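Local structure of dihydrodipicolinate synthase (Oceanobacillus iheyensis HTE831, 3D0C) at residues N259-Q270 against N283-E294. The protein probably catalyses the formation of 4-hydroxy-tetrahydrodipicolinate in lysine biosynthesis, as a TIM-barrel lyase of the DapA family. The protein carries 1 engineered substitution. Numbering follows the deposited sequence.
Sequences NNVVIIKEAMEQ and NPLSPNDRLELE
Leu285, in the loop leading into helix 287-303, pushes its CD2 methyl between Val262 and Ile263 of helix 260-270; both helices follow the last strand of the TIM barrel in this DapA-family chain. The helical segments 260-270 and 287-294 cross at -54°, their axes 10.7 Å apart. Packing is tightest around that methyl: Leu285 CD2 lies 3.4 Å from Val262 CG1, closer than carbons usually come, and Ile263 CD1 meets it from another side. Branched aliphatic chains suit this buried spot because they fill it without polar groups to satisfy. Farther along helix 260-270, Leu293 is a knob in the hole formed by Ile263, Glu266, Ala267 and Gln270; the small Ala267 lets Leu293 CD2 settle 3.7 Å from Ile263 O.

The carboxylate of Glu266 ties helix 260-270 to the loop and helix opposite. Glu266 OE2 accepts the Leu285 N-H (2.8 Å), met nearly along the C-O axis of the glutamate. Arg290, bent at chi3 (-72°), completes a salt bridge through two weak bonds, Arg290 NE to Glu266 OE1 (3.1 Å) and Arg290 NH2 to Glu266 OE2 (3.3 Å). Beyond this partly exposed border the contact loosens to Gln270 lying across the aliphatic part of Glu294.

At the other end, buried Asp289 is salt-bridged to Lys254 and hydrogen-bonded to His255. Ser286 N-caps its helix through a weak bond from Asp289 N. A water donates to Asn259 OD1 and Asp289 OD2 and accepts from Ser286 N. Asn259 ND2, also bonded to Leu251 O, donates a hydrogen bond to Asp289 OD2 (3.0 Å) from above the carboxylate plane.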
loop_
_atom_site.group_PDB
_atom_site.type_symbol
_atom_site.label_atom_id
_atom_site.label_comp_id
_atom_site.label_asym_id
_atom_site.label_seq_id
_atom_site.Cartn_x
_atom_site.Cartn_y
_atom_site.Cartn_z
ATOM N N ASN A 259 2.332 0.410 -15.805
ATOM C CA ASN A 259 1.944 -0.351 -16.996
ATOM C C ASN A 259 1.758 -1.845 -16.771
ATOM O O ASN A 259 1.301 -2.557 -17.671
ATOM C CB ASN A 259 3.015 -0.204 -18.082
ATOM C CG ASN A 259 2.776 0.974 -18.995
ATOM O OD1 ASN A 259 1.864 1.767 -18.779
ATOM N ND2 ASN A 259 3.606 1.097 -20.025
ATOM N N ASN A 260 2.107 -2.322 -15.580
ATOM C CA ASN A 260 2.061 -3.751 -15.300
ATOM C C ASN A 260 0.869 -4.565 -15.806
ATOM O O ASN A 260 1.057 -5.550 -16.523
ATOM C CB ASN A 260 2.256 -3.998 -13.802
ATOM C CG ASN A 260 2.509 -5.452 -13.493
ATOM O OD1 ASN A 260 1.615 -6.278 -13.603
ATOM N ND2 ASN A 260 3.744 -5.778 -13.127
ATOM N N VAL A 261 -0.346 -4.176 -15.432
ATOM C CA VAL A 261 -1.536 -4.901 -15.865
ATOM C C VAL A 261 -2.128 -4.418 -17.198
ATOM O O VAL A 261 -2.582 -5.231 -18.010
ATOM C CB VAL A 261 -2.647 -4.845 -14.787
ATOM C CG1 VAL A 261 -3.911 -5.587 -15.272
ATOM C CG2 VAL A 261 -2.151 -5.471 -13.512
ATOM N N VAL A 262 -2.141 -3.108 -17.419
ATOM C CA VAL A 262 -2.706 -2.572 -18.656
ATOM C C VAL A 262 -1.978 -3.116 -19.884
ATOM O O VAL A 262 -2.584 -3.292 -20.942
ATOM C CB VAL A 262 -2.695 -1.018 -18.659
ATOM C CG1 VAL A 262 -1.296 -0.501 -18.440
ATOM C CG2 VAL A 262 -3.276 -0.490 -19.972
ATOM N N ILE A 263 -0.685 -3.398 -19.744
ATOM C CA ILE A 263 0.079 -3.954 -20.856
ATOM C C ILE A 263 -0.464 -5.343 -21.204
ATOM O O ILE A 263 -0.625 -5.688 -22.380
ATOM C CB ILE A 263 1.585 -4.068 -20.506
ATOM C CG1 ILE A 263 2.270 -2.711 -20.703
ATOM C CG2 ILE A 263 2.246 -5.147 -21.362
ATOM C CD1 ILE A 263 2.396 -2.281 -22.164
ATOM N N ILE A 264 -0.751 -6.134 -20.176
ATOM C CA ILE A 264 -1.273 -7.478 -20.372
ATOM C C ILE A 264 -2.668 -7.471 -21.003
ATOM O O ILE A 264 -2.929 -8.234 -21.933
ATOM C CB ILE A 264 -1.327 -8.257 -19.031
ATOM C CG1 ILE A 264 0.091 -8.547 -18.532
ATOM C CG2 ILE A 264 -2.084 -9.549 -19.206
ATOM C CD1 ILE A 264 0.126 -9.247 -17.188
ATOM N N LYS A 265 -3.558 -6.616 -20.501
ATOM C CA LYS A 265 -4.918 -6.549 -21.036
ATOM C C LYS A 265 -4.975 -6.011 -22.464
ATOM O O LYS A 265 -5.726 -6.526 -23.288
ATOM C CB LYS A 265 -5.825 -5.723 -20.113
ATOM C CG LYS A 265 -6.182 -6.460 -18.825
ATOM C CD LYS A 265 -7.231 -5.734 -17.986
ATOM C CE LYS A 265 -7.668 -6.604 -16.807
ATOM N NZ LYS A 265 -8.664 -5.953 -15.919
ATOM N N GLU A 266 -4.182 -4.991 -22.774
ATOM C CA GLU A 266 -4.204 -4.472 -24.129
ATOM C C GLU A 266 -3.600 -5.504 -25.071
ATOM O O GLU A 266 -4.038 -5.641 -26.212
ATOM C CB GLU A 266 -3.464 -3.135 -24.213
ATOM C CG GLU A 266 -4.271 -1.997 -23.616
ATOM C CD GLU A 266 -3.933 -0.647 -24.214
ATOM O OE1 GLU A 266 -3.552 -0.596 -25.405
ATOM O OE2 GLU A 266 -4.072 0.369 -23.500
ATOM N N ALA A 267 -2.613 -6.251 -24.584
ATOM C CA ALA A 267 -1.974 -7.286 -25.395
ATOM C C ALA A 267 -2.976 -8.393 -25.696
ATOM O O ALA A 267 -3.076 -8.859 -26.833
ATOM C CB ALA A 267 -0.759 -7.870 -24.658
HETATM N N MSE A 268 -3.712 -8.814 -24.672
HETATM C CA MSE A 268 -4.713 -9.860 -24.834
HETATM C C MSE A 268 -5.761 -9.426 -25.857
HETATM O O MSE A 268 -6.093 -10.183 -26.769
HETATM C CB MSE A 268 -5.386 -10.171 -23.491
HETATM C CG MSE A 268 -4.474 -10.874 -22.491
HETATM SE SE MSE A 268 -5.301 -11.178 -20.758
HETATM C CE MSE A 268 -6.477 -12.631 -21.248
ATOM N N GLU A 269 -6.272 -8.206 -25.705
ATOM C CA GLU A 269 -7.275 -7.689 -26.631
ATOM C C GLU A 269 -6.748 -7.706 -28.060
ATOM O O GLU A 269 -7.449 -8.136 -28.970
ATOM C CB GLU A 269 -7.682 -6.264 -26.252
ATOM C CG GLU A 269 -8.601 -6.168 -25.043
ATOM C CD GLU A 269 -9.937 -6.861 -25.263
ATOM O OE1 GLU A 269 -10.535 -6.676 -26.343
ATOM O OE2 GLU A 269 -10.398 -7.585 -24.354
ATOM N N GLN A 270 -5.519 -7.234 -28.253
ATOM C CA GLN A 270 -4.911 -7.215 -29.579
ATOM C C GLN A 270 -4.835 -8.625 -30.157
ATOM O O GLN A 270 -4.785 -8.801 -31.375
ATOM C CB GLN A 270 -3.508 -6.601 -29.521
ATOM C CG GLN A 270 -3.492 -5.083 -29.454
ATOM C CD GLN A 270 -2.086 -4.513 -29.528
ATOM O OE1 GLN A 270 -1.295 -4.898 -30.388
ATOM N NE2 GLN A 270 -1.772 -3.585 -28.629
ATOM N N ASN A 283 -5.238 3.843 -16.284
ATOM C CA ASN A 283 -6.039 4.095 -17.473
ATOM C C ASN A 283 -5.401 3.362 -18.641
ATOM O O ASN A 283 -4.436 2.620 -18.453
ATOM C CB ASN A 283 -6.095 5.599 -17.731
ATOM C CG ASN A 283 -7.455 6.194 -17.410
ATOM O OD1 ASN A 283 -8.225 5.639 -16.621
ATOM N ND2 ASN A 283 -7.755 7.333 -18.021
ATOM N N PRO A 284 -5.932 3.541 -19.860
ATOM C CA PRO A 284 -5.345 2.855 -21.018
ATOM C C PRO A 284 -3.897 3.292 -21.250
ATOM O O PRO A 284 -3.467 4.317 -20.732
ATOM C CB PRO A 284 -6.265 3.274 -22.164
ATOM C CG PRO A 284 -7.594 3.449 -21.476
ATOM C CD PRO A 284 -7.202 4.197 -20.225
ATOM N N LEU A 285 -3.148 2.518 -22.032
ATOM C CA LEU A 285 -1.754 2.853 -22.323
ATOM C C LEU A 285 -1.614 4.223 -22.981
ATOM O O LEU A 285 -2.548 4.720 -23.618
ATOM C CB LEU A 285 -1.139 1.810 -23.260
ATOM C CG LEU A 285 -1.035 0.360 -22.797
ATOM C CD1 LEU A 285 -0.488 -0.494 -23.932
ATOM C CD2 LEU A 285 -0.128 0.271 -21.586
ATOM N N SER A 286 -0.449 4.843 -22.816
ATOM C CA SER A 286 -0.200 6.126 -23.459
ATOM C C SER A 286 -0.058 5.777 -24.940
ATOM O O SER A 286 0.281 4.644 -25.281
ATOM C CB SER A 286 1.094 6.755 -22.935
ATOM O OG SER A 286 2.214 5.914 -23.161
ATOM N N PRO A 287 -0.327 6.734 -25.842
ATOM C CA PRO A 287 -0.199 6.416 -27.270
ATOM C C PRO A 287 1.127 5.743 -27.640
ATOM O O PRO A 287 1.152 4.725 -28.339
ATOM C CB PRO A 287 -0.364 7.779 -27.941
ATOM C CG PRO A 287 -1.322 8.483 -27.022
ATOM C CD PRO A 287 -0.788 8.121 -25.645
ATOM N N ASN A 288 2.226 6.322 -27.170
ATOM C CA ASN A 288 3.550 5.791 -27.454
ATOM C C ASN A 288 3.772 4.383 -26.915
ATOM O O ASN A 288 4.368 3.552 -27.597
ATOM C CB ASN A 288 4.625 6.745 -26.921
ATOM C CG ASN A 288 4.738 8.020 -27.755
ATOM O OD1 ASN A 288 4.817 7.960 -28.984
ATOM N ND2 ASN A 288 4.757 9.175 -27.090
ATOM N N ASP A 289 3.307 4.104 -25.699
ATOM C CA ASP A 289 3.477 2.764 -25.147
ATOM C C ASP A 289 2.594 1.785 -25.905
ATOM O O ASP A 289 2.931 0.613 -26.062
ATOM C CB ASP A 289 3.116 2.732 -23.662
ATOM C CG ASP A 289 4.167 3.387 -22.793
ATOM O OD1 ASP A 289 5.283 3.642 -23.295
ATOM O OD2 ASP A 289 3.880 3.632 -21.603
ATOM N N ARG A 290 1.451 2.267 -26.375
ATOM C CA ARG A 290 0.547 1.408 -27.125
ATOM C C ARG A 290 1.257 0.982 -28.421
ATOM O O ARG A 290 1.247 -0.189 -28.798
ATOM C CB ARG A 290 -0.768 2.159 -27.412
ATOM C CG ARG A 290 -1.875 1.305 -28.027
ATOM C CD ARG A 290 -3.238 2.025 -28.049
ATOM N NE ARG A 290 -3.875 2.173 -26.735
ATOM C CZ ARG A 290 -3.870 3.293 -26.015
ATOM N NH1 ARG A 290 -3.251 4.376 -26.474
ATOM N NH2 ARG A 290 -4.506 3.345 -24.847
ATOM N N LEU A 291 1.897 1.938 -29.083
ATOM C CA LEU A 291 2.623 1.657 -30.318
ATOM C C LEU A 291 3.764 0.671 -30.057
ATOM O O LEU A 291 3.973 -0.277 -30.821
ATOM C CB LEU A 291 3.176 2.965 -30.895
ATOM C CG LEU A 291 4.029 2.882 -32.164
ATOM C CD1 LEU A 291 3.270 2.136 -33.259
ATOM C CD2 LEU A 291 4.399 4.294 -32.611
ATOM N N GLU A 292 4.491 0.884 -28.966
ATOM C CA GLU A 292 5.600 -0.001 -28.623
ATOM C C GLU A 292 5.123 -1.430 -28.423
ATOM O O GLU A 292 5.795 -2.379 -28.832
ATOM C CB GLU A 292 6.315 0.485 -27.361
ATOM C CG GLU A 292 7.394 1.516 -27.630
ATOM C CD GLU A 292 8.397 1.622 -26.489
ATOM O OE1 GLU A 292 8.936 0.572 -26.069
ATOM O OE2 GLU A 292 8.650 2.755 -26.026
ATOM N N LEU A 293 3.959 -1.584 -27.797
ATOM C CA LEU A 293 3.413 -2.911 -27.560
ATOM C C LEU A 293 3.009 -3.566 -28.876
ATOM O O LEU A 293 3.291 -4.745 -29.112
ATOM C CB LEU A 293 2.201 -2.822 -26.630
ATOM C CG LEU A 293 1.470 -4.141 -26.376
ATOM C CD1 LEU A 293 2.428 -5.182 -25.806
ATOM C CD2 LEU A 293 0.323 -3.893 -25.421
ATOM N N GLU A 294 2.343 -2.795 -29.731
ATOM C CA GLU A 294 1.901 -3.310 -31.023
ATOM C C GLU A 294 3.097 -3.806 -31.838
ATOM O O GLU A 294 3.030 -4.858 -32.479
ATOM C CB GLU A 294 1.137 -2.225 -31.796
ATOM C CG GLU A 294 -0.101 -1.697 -31.067
ATOM C CD GLU A 294 -0.832 -0.608 -31.840
ATOM O OE1 GLU A 294 -0.209 0.025 -32.723
ATOM O OE2 GLU A 294 -2.028 -0.375 -31.558
HETATM O O HOH W 1 1.370 3.600 -20.638
#